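Local coordinates for proline iminopeptidase (PDB 3WMR), which is an amidohydrolase that interacts with polyketide substrates through a hydrophobic tunnel and probably releases an N-terminal residue, as proline iminopeptidases do, at residues 132-137 with 243-248; 153-158 with 236-241. All coordinates share one frame; numbering follows the deposited sequence.

Contact 1: residues 132-137 with 243-248; sequences GSVHAA and RDWSVE. With P4G (1-ethoxy-2-(2-ethoxyethoxy)ethane), chain E.
Val134 sets CG1 anti to its backbone N (chi1 174°), which leaves CG2 beside that N and anti to the carbonyl carbon, and Trp245 swings CG away from its own N (chi1 -174°), which brings the valine methyl to the benzo rim of the indole. CG2 of Val134 lies 3.9 Å from CZ2 of Trp245, near the plane of the ring and at its edge. The same methyl sits 3.8 Å from CG1 of Val247, the two valine side chains crossing at about a right angle. CG1 of Val247 also rides over one face of the Trp245 ring, 3.4 Å above the plane and offset toward the rim, so the indole is met both on a face and at an edge. Residues 132-137 belong to helix 127-137, which follows the predicted nucleophile Ser126 in this alpha/beta hydrolase; residues 243-248 form an irregular loop leading toward strand 258-263. Ser133 adds a looser apolar touch, its CB 4.3 Å from CG2 of Val247, while its OG bonds back to Gly129 O in the helix. On the pyrrole edge of the indole, NE1 of Trp245 gives a weak hydrogen bond of 3.3 Å to O2 of the bound P4G, an ether oxygen lying in the plane of the indole. The ligand's C7 comes within 3.6 Å of CD1 of Trp245, and its C3 approaches CG1 of Val134. Beyond the indole, Ser246 forms an ST turn, its OG accepting from Glu248 N at 3.2 Å with an N-H...O angle of 166°.

Contact 2: residues 153-158 with 236-241; sequences ASMKIW and FHVIGT
Val238 and Trp158 meet where an irregular loop of this alpha/beta hydrolase packs against the first turn of helix 155-166. Met155, the first residue of that helix, also reaches the valine. Its CB packs against Arg243 O at 3.5 Å; from there CG lies beside the backbone N, and the chain bends again at chi2 and chi3 (-46° and -69°), folding SD back and carrying CE over one face of the Trp158 indole, 3.6 Å above the plane and toward its rim. That methyl is the part of Met155 that touches the loop: CE is 3.9 Å from CG2 of Val238 and 4.1 Å from CG1 of Val238, the two side chains crossing at about a right angle. CG2 of Val238 in turn meets the pyrrole end of the tryptophan obliquely, 3.7 Å from NE1 of Trp158, with CD1 of the same ring close by. The indole N-H is used just before the loop segment, in a hydrogen bond to the backbone O of Glu235, which helps set the rotation of the ring. Trp158 lies about 4 Å, side chain to side chain, from His293, a predicted active-site residue, so this buried packing borders the probable catalytic site. Phe236 sends its ring away from helix 155-166's first turn, toward Phe198 and helices 171-183 and 189-202. At the start of the helix Ser154 is the N-cap; its OG accepts weakly from Lys156 N at 3.0 Å, with an N-H...O angle of 128°, and weakly also from Ile157 N.

Overall arrangement
From the N terminus, the chain reaches helix 127-137, whose residues 132-137 are the first half of contact 1, then runs through strand 143-149 to residues 153-158, where contact 2 begins. Several helices follow before the loop after helix 225-230 returns: residues 236-241 close contact 2, and residues 243-248 then close contact 1, so contact 2 is nested inside the larger loop. Between the two, Asp244 and Lys156 form a salt bridge, and Trp245 O probably accepts from Met155 N. One loop thus joins helix 127-137 beside the sheet to the start of helix 155-166, and its residues Thr241, Trp245 and Ser246 line the P4G pocket.

Contact 1: residues 132-137 with 243-248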
ATOM      1  N   GLY A 132       0.801  -8.262  -1.467  1.00 19.57           N
ATOM      2  CA  GLY A 132       2.057  -8.929  -1.104  1.00 19.86           C
ATOM      3  C   GLY A 132       1.861 -10.225  -0.337  1.00 20.67           C
ATOM      4  O   GLY A 132       2.576 -11.201  -0.577  1.00 20.23           O
ATOM      5  N   SER A 133       0.892 -10.245   0.582  1.00 21.07           N
ATOM      6  CA  SER A 133       0.626 -11.440   1.393  1.00 22.29           C
ATOM      7  C   SER A 133       0.077 -12.575   0.537  1.00 22.89           C
ATOM      8  O   SER A 133       0.455 -13.741   0.710  1.00 22.39           O
ATOM      9  CB  SER A 133      -0.382 -11.133   2.497  1.00 22.80           C
ATOM     10  OG  SER A 133       0.136 -10.191   3.402  1.00 23.06           O
ATOM     11  N   VAL A 134      -0.823 -12.230  -0.381  1.00 24.10           N
ATOM     12  CA  VAL A 134      -1.402 -13.226  -1.302  1.00 25.26           C
ATOM     13  C   VAL A 134      -0.290 -13.838  -2.160  1.00 25.23           C
ATOM     14  O   VAL A 134      -0.179 -15.063  -2.310  1.00 25.22           O
ATOM     15  CB  VAL A 134      -2.495 -12.592  -2.198  1.00 25.86           C
ATOM     16  CG1 VAL A 134      -2.997 -13.579  -3.239  1.00 27.11           C
ATOM     17  CG2 VAL A 134      -3.656 -12.096  -1.348  1.00 26.22           C
ATOM     18  N   HIS A 135       0.538 -12.972  -2.716  1.00 24.04           N
ATOM     19  CA  HIS A 135       1.716 -13.401  -3.456  1.00 24.05           C
ATOM     20  C   HIS A 135       2.655 -14.302  -2.629  1.00 24.20           C
ATOM     21  O   HIS A 135       3.051 -15.354  -3.101  1.00 23.65           O
ATOM     22  CB  HIS A 135       2.459 -12.175  -3.947  1.00 23.38           C
ATOM     23  CG  HIS A 135       3.713 -12.482  -4.686  1.00 23.34           C
ATOM     24  ND1 HIS A 135       3.769 -12.534  -6.063  1.00 23.98           N
ATOM     25  CD2 HIS A 135       4.961 -12.753  -4.246  1.00 22.52           C
ATOM     26  CE1 HIS A 135       5.002 -12.818  -6.437  1.00 23.37           C
ATOM     27  NE2 HIS A 135       5.742 -12.958  -5.355  1.00 23.49           N
ATOM     28  N   ALA A 136       2.999 -13.887  -1.405  1.00 23.63           N
ATOM     29  CA  ALA A 136       3.886 -14.661  -0.540  1.00 23.83           C
ATOM     30  C   ALA A 136       3.289 -16.025  -0.138  1.00 25.05           C
ATOM     31  O   ALA A 136       4.030 -16.967   0.128  1.00 25.47           O
ATOM     32  CB  ALA A 136       4.247 -13.872   0.708  1.00 23.55           C
ATOM     33  N   ALA A 137       1.963 -16.117  -0.113  1.00 25.58           N
ATOM     34  CA  ALA A 137       1.281 -17.317   0.347  1.00 26.64           C
ATOM     35  C   ALA A 137       1.360 -18.449  -0.681  1.00 27.94           C
ATOM     36  O   ALA A 137       1.196 -19.607  -0.332  1.00 27.51           O
ATOM     37  CB  ALA A 137      -0.165 -17.005   0.696  1.00 26.13           C
ATOM     38  N   ARG A 243     -14.633  -4.529  -0.116  1.00 26.57           N
ATOM     39  CA  ARG A 243     -15.310  -4.297   1.160  1.00 28.80           C
ATOM     40  C   ARG A 243     -15.317  -5.468   2.149  1.00 29.45           C
ATOM     41  O   ARG A 243     -15.136  -5.264   3.354  1.00 29.58           O
ATOM     42  CB  ARG A 243     -16.756  -3.887   0.858  1.00 31.33           C
ATOM     43  CG  ARG A 243     -17.638  -3.694   2.062  1.00 33.04           C
ATOM     44  CD  ARG A 243     -18.981  -3.158   1.621  1.00 35.41           C
ATOM     45  NE  ARG A 243     -19.881  -3.016   2.763  1.00 37.57           N
ATOM     46  CZ  ARG A 243     -19.927  -1.966   3.587  1.00 39.22           C
ATOM     47  NH1 ARG A 243     -19.123  -0.900   3.423  1.00 35.95           N
ATOM     48  NH2 ARG A 243     -20.808  -1.983   4.588  1.00 41.17           N
ATOM     49  N   ASP A 244     -15.557  -6.679   1.650  1.00 31.03           N
ATOM     50  CA  ASP A 244     -15.624  -7.862   2.515  1.00 32.97           C
ATOM     51  C   ASP A 244     -14.336  -8.694   2.479  1.00 31.75           C
ATOM     52  O   ASP A 244     -14.259  -9.766   3.075  1.00 32.99           O
ATOM     53  CB  ASP A 244     -16.843  -8.718   2.115  1.00 34.83           C
ATOM     54  CG  ASP A 244     -18.172  -8.046   2.480  1.00 38.08           C
ATOM     55  OD1 ASP A 244     -18.355  -7.698   3.669  1.00 41.65           O
ATOM     56  OD2 ASP A 244     -19.035  -7.851   1.594  1.00 40.37           O
ATOM     57  N   TRP A 245     -13.312  -8.200   1.801  1.00 29.08           N
ATOM     58  CA  TRP A 245     -12.161  -9.038   1.495  1.00 28.74           C
ATOM     59  C   TRP A 245     -11.177  -9.205   2.667  1.00 27.72           C
ATOM     60  O   TRP A 245     -10.818  -8.239   3.352  1.00 24.23           O
ATOM     61  CB  TRP A 245     -11.454  -8.473   0.274  1.00 29.28           C
ATOM     62  CG  TRP A 245     -10.335  -9.312  -0.229  1.00 30.19           C
ATOM     63  CD1 TRP A 245     -10.385 -10.635  -0.582  1.00 30.99           C
ATOM     64  CD2 TRP A 245      -8.997  -8.878  -0.471  1.00 29.22           C
ATOM     65  NE1 TRP A 245      -9.154 -11.052  -1.018  1.00 30.64           N
ATOM     66  CE2 TRP A 245      -8.281  -9.994  -0.956  1.00 29.93           C
ATOM     67  CE3 TRP A 245      -8.331  -7.651  -0.321  1.00 28.82           C
ATOM     68  CZ2 TRP A 245      -6.936  -9.922  -1.297  1.00 29.13           C
ATOM     69  CZ3 TRP A 245      -6.991  -7.578  -0.658  1.00 28.34           C
ATOM     70  CH2 TRP A 245      -6.304  -8.709  -1.136  1.00 28.79           C
ATOM     71  N   SER A 246     -10.733 -10.446   2.861  1.00 27.01           N
ATOM     72  CA  SER A 246      -9.755 -10.786   3.891  1.00 27.61           C
ATOM     73  C   SER A 246      -8.660 -11.673   3.309  1.00 28.25           C
ATOM     74  O   SER A 246      -8.949 -12.549   2.483  1.00 29.81           O
ATOM     75  CB  SER A 246     -10.442 -11.526   5.027  1.00 28.03           C
ATOM     76  OG  SER A 246      -9.509 -11.921   6.004  1.00 28.18           O
ATOM     77  N   VAL A 247      -7.415 -11.469   3.739  1.00 26.93           N
ATOM     78  CA  VAL A 247      -6.303 -12.371   3.349  1.00 27.08           C
ATOM     79  C   VAL A 247      -5.920 -13.380   4.451  1.00 27.71           C
ATOM     80  O   VAL A 247      -4.964 -14.153   4.289  1.00 28.78           O
ATOM     81  CB  VAL A 247      -5.040 -11.591   2.877  1.00 25.71           C
ATOM     82  CG1 VAL A 247      -5.383 -10.710   1.682  1.00 24.71           C
ATOM     83  CG2 VAL A 247      -4.428 -10.763   4.004  1.00 24.91           C
ATOM     84  N   GLU A 248      -6.694 -13.410   5.535  1.00 28.17           N
ATOM     85  CA  GLU A 248      -6.363 -14.194   6.716  1.00 28.72           C
ATOM     86  C   GLU A 248      -6.140 -15.679   6.382  1.00 30.86           C
ATOM     87  O   GLU A 248      -5.292 -16.328   6.990  1.00 29.95           O
ATOM     88  CB  GLU A 248      -7.464 -14.068   7.766  1.00 29.08           C
ATOM     89  CG  GLU A 248      -7.610 -12.686   8.394  1.00 28.87           C
ATOM     90  CD  GLU A 248      -8.940 -12.516   9.099  1.00 29.04           C
ATOM     91  OE1 GLU A 248      -9.967 -12.342   8.416  1.00 29.93           O
ATOM     92  OE2 GLU A 248      -8.972 -12.569  10.340  1.00 30.26           O
TER
HETATM   93  C8  P4G E 402     -13.480  -9.546  -2.841  1.00 48.96           C
HETATM   94  C7  P4G E 402     -13.064 -10.991  -3.011  1.00 50.61           C
HETATM   95  O4  P4G E 402     -12.023 -11.139  -3.991  1.00 53.16           O
HETATM   96  C6  P4G E 402     -11.679 -12.516  -4.225  1.00 52.79           C
HETATM   97  C5  P4G E 402     -10.337 -12.673  -4.948  1.00 52.08           C
HETATM   98  O3  P4G E 402      -9.326 -13.106  -4.035  1.00 52.39           O
HETATM   99  C4  P4G E 402      -8.211 -13.774  -4.628  1.00 52.03           C
HETATM  100  C3  P4G E 402      -7.107 -13.962  -3.580  1.00 51.31           C
HETATM  101  O2  P4G E 402      -7.597 -13.742  -2.243  1.00 49.93           O
HETATM  102  C2  P4G E 402      -7.122 -14.694  -1.284  1.00 49.45           C
HETATM  103  C1  P4G E 402      -7.726 -14.398   0.073  1.00 48.68           C

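Contact 2: residues 153-158 with 236-241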
ATOM      1  N   ALA A 153      -5.203  -6.971   7.630  1.00 21.53           N
ATOM      2  CA  ALA A 153      -5.365  -8.365   7.174  1.00 22.06           C
ATOM      3  C   ALA A 153      -6.771  -8.628   6.640  1.00 22.55           C
ATOM      4  O   ALA A 153      -6.999  -9.608   5.934  1.00 23.60           O
ATOM      5  CB  ALA A 153      -5.066  -9.338   8.305  1.00 23.00           C
ATOM      6  N   SER A 154      -7.705  -7.744   6.973  1.00 22.96           N
ATOM      7  CA  SER A 154      -9.110  -7.899   6.591  1.00 22.86           C
ATOM      8  C   SER A 154      -9.800  -6.554   6.467  1.00 22.61           C
ATOM      9  O   SER A 154      -9.761  -5.753   7.381  1.00 22.30           O
ATOM     10  CB  SER A 154      -9.844  -8.702   7.649  1.00 23.53           C
ATOM     11  OG  SER A 154     -11.255  -8.626   7.464  1.00 23.87           O
ATOM     12  N   MET A 155     -10.479  -6.333   5.353  1.00 23.71           N
ATOM     13  CA  MET A 155     -11.283  -5.117   5.206  1.00 24.33           C
ATOM     14  C   MET A 155     -12.511  -5.110   6.118  1.00 24.80           C
ATOM     15  O   MET A 155     -13.057  -4.041   6.414  1.00 23.09           O
ATOM     16  CB  MET A 155     -11.676  -4.905   3.744  1.00 24.37           C
ATOM     17  CG  MET A 155     -10.478  -4.755   2.816  1.00 23.83           C
ATOM     18  SD  MET A 155      -9.172  -3.638   3.386  1.00 22.89           S
ATOM     19  CE  MET A 155      -9.981  -2.013   3.265  1.00 22.70           C
ATOM     20  N   LYS A 156     -12.937  -6.287   6.595  1.00 25.58           N
ATOM     21  CA  LYS A 156     -14.011  -6.336   7.590  1.00 26.51           C
ATOM     22  C   LYS A 156     -13.574  -5.738   8.909  1.00 25.64           C
ATOM     23  O   LYS A 156     -14.284  -4.896   9.488  1.00 25.54           O
ATOM     24  CB  LYS A 156     -14.477  -7.778   7.846  1.00 30.04           C
ATOM     25  CG  LYS A 156     -15.226  -8.375   6.689  1.00 33.47           C
ATOM     26  CD  LYS A 156     -15.807  -9.742   7.057  1.00 38.04           C
ATOM     27  CE  LYS A 156     -16.378 -10.429   5.832  1.00 42.03           C
ATOM     28  NZ  LYS A 156     -17.526  -9.656   5.256  1.00 44.53           N
ATOM     29  N   ILE A 157     -12.412  -6.176   9.392  1.00 23.89           N
ATOM     30  CA  ILE A 157     -11.855  -5.626  10.612  1.00 23.47           C
ATOM     31  C   ILE A 157     -11.539  -4.134  10.378  1.00 23.12           C
ATOM     32  O   ILE A 157     -11.762  -3.311  11.259  1.00 22.82           O
ATOM     33  CB  ILE A 157     -10.583  -6.373  11.061  1.00 23.38           C
ATOM     34  CG1 ILE A 157     -10.888  -7.848  11.371  1.00 23.71           C
ATOM     35  CG2 ILE A 157      -9.998  -5.717  12.298  1.00 23.38           C
ATOM     36  CD1 ILE A 157      -9.654  -8.699  11.584  1.00 23.94           C
ATOM     37  N   TRP A 158     -11.041  -3.803   9.187  1.00 22.77           N
ATOM     38  CA  TRP A 158     -10.789  -2.395   8.822  1.00 22.96           C
ATOM     39  C   TRP A 158     -12.039  -1.563   9.063  1.00 23.22           C
ATOM     40  O   TRP A 158     -11.990  -0.609   9.815  1.00 23.44           O
ATOM     41  CB  TRP A 158     -10.340  -2.300   7.360  1.00 22.88           C
ATOM     42  CG  TRP A 158      -9.991  -0.895   6.851  1.00 21.96           C
ATOM     43  CD1 TRP A 158     -10.830  -0.037   6.228  1.00 21.95           C
ATOM     44  CD2 TRP A 158      -8.701  -0.261   6.859  1.00 22.38           C
ATOM     45  NE1 TRP A 158     -10.163   1.093   5.849  1.00 22.05           N
ATOM     46  CE2 TRP A 158      -8.858   1.000   6.256  1.00 21.97           C
ATOM     47  CE3 TRP A 158      -7.443  -0.622   7.345  1.00 21.87           C
ATOM     48  CZ2 TRP A 158      -7.799   1.895   6.104  1.00 22.49           C
ATOM     49  CZ3 TRP A 158      -6.379   0.275   7.195  1.00 22.58           C
ATOM     50  CH2 TRP A 158      -6.564   1.512   6.580  1.00 22.47           C
ATOM     51  N   PHE A 236     -11.359   5.451   4.545  1.00 22.60           N
ATOM     52  CA  PHE A 236     -12.232   4.849   5.560  1.00 22.88           C
ATOM     53  C   PHE A 236     -13.623   4.434   5.040  1.00 22.92           C
ATOM     54  O   PHE A 236     -14.225   3.481   5.569  1.00 23.43           O
ATOM     55  CB  PHE A 236     -12.357   5.753   6.796  1.00 23.34           C
ATOM     56  CG  PHE A 236     -12.817   7.170   6.497  1.00 23.59           C
ATOM     57  CD1 PHE A 236     -11.902   8.221   6.454  1.00 23.40           C
ATOM     58  CD2 PHE A 236     -14.157   7.455   6.282  1.00 23.54           C
ATOM     59  CE1 PHE A 236     -12.324   9.522   6.210  1.00 23.72           C
ATOM     60  CE2 PHE A 236     -14.577   8.761   6.029  1.00 23.81           C
ATOM     61  CZ  PHE A 236     -13.660   9.787   5.993  1.00 23.51           C
ATOM     62  N   HIS A 237     -14.129   5.127   4.019  1.00 22.47           N
ATOM     63  CA  HIS A 237     -15.453   4.814   3.440  1.00 22.42           C
ATOM     64  C   HIS A 237     -15.247   3.754   2.367  1.00 22.70           C
ATOM     65  O   HIS A 237     -15.284   4.032   1.164  1.00 22.34           O
ATOM     66  CB  HIS A 237     -16.145   6.072   2.882  1.00 22.31           C
ATOM     67  CG  HIS A 237     -17.607   5.894   2.570  1.00 21.84           C
ATOM     68  ND1 HIS A 237     -18.491   5.269   3.429  1.00 21.84           N
ATOM     69  CD2 HIS A 237     -18.346   6.307   1.511  1.00 21.70           C
ATOM     70  CE1 HIS A 237     -19.707   5.289   2.905  1.00 22.02           C
ATOM     71  NE2 HIS A 237     -19.646   5.917   1.743  1.00 22.21           N
ATOM     72  N   VAL A 238     -15.013   2.523   2.826  1.00 23.23           N
ATOM     73  CA  VAL A 238     -14.715   1.414   1.920  1.00 23.07           C
ATOM     74  C   VAL A 238     -16.026   0.762   1.489  1.00 24.15           C
ATOM     75  O   VAL A 238     -16.590  -0.060   2.218  1.00 24.76           O
ATOM     76  CB  VAL A 238     -13.815   0.359   2.586  1.00 22.64           C
ATOM     77  CG1 VAL A 238     -13.616  -0.854   1.668  1.00 22.51           C
ATOM     78  CG2 VAL A 238     -12.489   0.963   2.952  1.00 22.76           C
ATOM     79  N   ILE A 239     -16.498   1.144   0.312  1.00 24.62           N
ATOM     80  CA  ILE A 239     -17.735   0.614  -0.244  1.00 26.74           C
ATOM     81  C   ILE A 239     -17.529  -0.064  -1.603  1.00 26.66           C
ATOM     82  O   ILE A 239     -18.495  -0.460  -2.258  1.00 27.48           O
ATOM     83  CB  ILE A 239     -18.812   1.732  -0.376  1.00 27.23           C
ATOM     84  CG1 ILE A 239     -18.358   2.840  -1.323  1.00 27.94           C
ATOM     85  CG2 ILE A 239     -19.160   2.294   0.986  1.00 26.50           C
ATOM     86  CD1 ILE A 239     -19.457   3.827  -1.678  1.00 29.00           C
ATOM     87  N   GLY A 240     -16.274  -0.188  -2.034  1.00 25.62           N
ATOM     88  CA  GLY A 240     -15.945  -0.798  -3.312  1.00 25.03           C
ATOM     89  C   GLY A 240     -15.946  -2.307  -3.172  1.00 25.06           C
ATOM     90  O   GLY A 240     -16.331  -2.830  -2.129  1.00 24.44           O
ATOM     91  N   THR A 241     -15.504  -2.994  -4.221  1.00 25.64           N
ATOM     92  CA  THR A 241     -15.564  -4.455  -4.291  1.00 26.41           C
ATOM     93  C   THR A 241     -14.663  -5.188  -3.291  1.00 26.00           C
ATOM     94  O   THR A 241     -14.868  -6.368  -3.070  1.00 26.64           O
ATOM     95  CB  THR A 241     -15.215  -4.970  -5.703  1.00 27.12           C
ATOM     96  OG1 THR A 241     -13.924  -4.497  -6.081  1.00 28.01           O
ATOM     97  CG2 THR A 241     -16.246  -4.506  -6.724  1.00 28.46           C
TER